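Local coordinates for protein endolysin 2638A (Staphylococcus phage 2638A, PDB 7AQH) that degrades the host peptidoglycan as a zinc-dependent N-acetylmuramoyl-L-alanine amidase, here represented by its C-terminal SH3b cell wall-binding domain, at residues A[54-58]-A[59-63]. Numbering follows the deposited sequence.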
# COMPACT_ATOMS: atom_id res chain seq x y z
N VAL A 54 -0.61 7.11 2.06
CA VAL A 54 -0.90 6.43 0.81
C VAL A 54 0.18 6.79 -0.20
O VAL A 54 0.62 7.94 -0.27
CB VAL A 54 -2.30 6.79 0.26
CG1 VAL A 54 -2.61 5.99 -0.99
CG2 VAL A 54 -3.36 6.56 1.33
N GLN A 55 0.61 5.80 -0.99
CA GLN A 55 1.64 6.01 -1.99
C GLN A 55 1.19 5.46 -3.33
O GLN A 55 0.36 4.55 -3.41
CB GLN A 55 2.97 5.34 -1.58
CG GLN A 55 3.51 5.81 -0.24
CD GLN A 55 2.87 5.10 0.94
OE1 GLN A 55 2.25 4.05 0.78
NE2 GLN A 55 3.00 5.68 2.13
N LYS A 56 1.76 6.03 -4.39
CA LYS A 56 1.54 5.57 -5.76
C LYS A 56 2.91 5.34 -6.39
O LYS A 56 3.66 6.29 -6.61
CB LYS A 56 0.73 6.58 -6.57
CG LYS A 56 -0.72 6.71 -6.14
CD LYS A 56 -1.48 7.68 -7.04
CE LYS A 56 -0.83 9.06 -7.05
NZ LYS A 56 -1.59 10.03 -7.88
N PHE A 57 3.23 4.08 -6.66
CA PHE A 57 4.56 3.72 -7.15
C PHE A 57 4.54 2.28 -7.63
O PHE A 57 3.72 1.48 -7.18
CB PHE A 57 5.62 3.90 -6.05
CG PHE A 57 7.03 3.83 -6.55
CD1 PHE A 57 7.81 2.70 -6.33
CD2 PHE A 57 7.58 4.88 -7.26
CE1 PHE A 57 9.10 2.64 -6.79
CE2 PHE A 57 8.88 4.82 -7.73
CZ PHE A 57 9.64 3.70 -7.49
N ASP A 58 5.45 1.97 -8.55
CA ASP A 58 5.61 0.62 -9.08
C ASP A 58 4.27 0.07 -9.58
O ASP A 58 3.89 -1.07 -9.31
CB ASP A 58 6.23 -0.30 -8.03
CG ASP A 58 6.61 -1.66 -8.60
OD1 ASP A 58 7.38 -1.69 -9.59
OD2 ASP A 58 6.15 -2.68 -8.06
N GLY A 59 3.55 0.91 -10.33
CA GLY A 59 2.31 0.47 -10.94
C GLY A 59 1.20 0.12 -9.98
O GLY A 59 0.24 -0.55 -10.38
N HIS A 60 1.28 0.56 -8.73
CA HIS A 60 0.26 0.25 -7.74
C HIS A 60 0.05 1.44 -6.81
O HIS A 60 0.90 2.33 -6.70
CB HIS A 60 0.64 -0.98 -6.90
CG HIS A 60 0.62 -2.27 -7.66
ND1 HIS A 60 1.67 -2.68 -8.46
CD2 HIS A 60 -0.32 -3.24 -7.75
CE1 HIS A 60 1.37 -3.85 -9.00
NE2 HIS A 60 0.17 -4.21 -8.59
N VAL A 61 -1.11 1.45 -6.15
CA VAL A 61 -1.39 2.36 -5.06
C VAL A 61 -1.14 1.62 -3.75
O VAL A 61 -1.62 0.49 -3.57
CB VAL A 61 -2.83 2.89 -5.13
CG1 VAL A 61 -3.12 3.82 -3.96
CG2 VAL A 61 -3.07 3.60 -6.45
N TRP A 62 -0.40 2.24 -2.84
CA TRP A 62 0.02 1.59 -1.61
C TRP A 62 -0.51 2.36 -0.40
O TRP A 62 -0.78 3.56 -0.46
CB TRP A 62 1.55 1.49 -1.52
CG TRP A 62 2.19 0.80 -2.68
CD1 TRP A 62 2.27 1.25 -3.97
CD2 TRP A 62 2.84 -0.48 -2.67
NE1 TRP A 62 2.93 0.34 -4.75
CE2 TRP A 62 3.29 -0.73 -3.98
CE3 TRP A 62 3.08 -1.43 -1.68
CZ2 TRP A 62 3.97 -1.90 -4.33
CZ3 TRP A 62 3.76 -2.59 -2.02
CH2 TRP A 62 4.20 -2.81 -3.33
N VAL A 63 -0.65 1.63 0.70
CA VAL A 63 -0.93 2.21 2.01
C VAL A 63 0.14 1.72 2.97
O VAL A 63 0.59 0.57 2.88
CB VAL A 63 -2.33 1.85 2.53
CG1 VAL A 63 -3.40 2.27 1.52
CG2 VAL A 63 -2.42 0.36 2.82
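With CG anti to its own carbonyl carbon (chi1 -56°) and the indole turned about chi2 of 69°, Trp62 swings its ring along the hairpin to the turn, where NE1 donates to Phe57 O at 2.8 Å. A similar first torsion in His60 (chi1 -69°) lays the imidazole edge against the turn, and ND1 donates to Asp58 O at 2.9 Å. Each acceptor lies near the plane of the ring that serves it, so both rings meet the turn through an N-H at the edge. Phe57 O is gripped twice: His60 N and Trp62 NE1 reach it from opposite faces of its carbonyl plane, the first at 3.0 Å. Phe57 N returns a bond to His60 O, completing a hydrogen-bonded pair that closes the type I' turn, with Asp58 and Gly59 both at positive phi at its corners. Asp58 OD2 is bound by Thr35 N, tying the turn to a neighbouring loop. Farther along, Gln55 and Trp62 form the next hydrogen-bonded pair, Gln55 N donating to Trp62 O at 2.7 Å. Gln55 OE1 comes to 3.5 Å from Trp62 CB, while NE2 bonds to Ser64 OG. On the other face of the sheet, Val54 CG1 meets Val61 CG1 at 3.7 Å, and Val61 CG2 lies 3.9 Å from Lys56 CG, the two side chains running side by side. Strand 10-20 borders residues 54-57 and strand 72-77 residues 60-63, and the amino end of Lys56 makes cation-pi contacts with Trp2 and Trp10. This beta hairpin, closed by a two-residue type I' turn, is thus part of the antiparallel beta sheet of the bacterial SH3 (SH3b) fold.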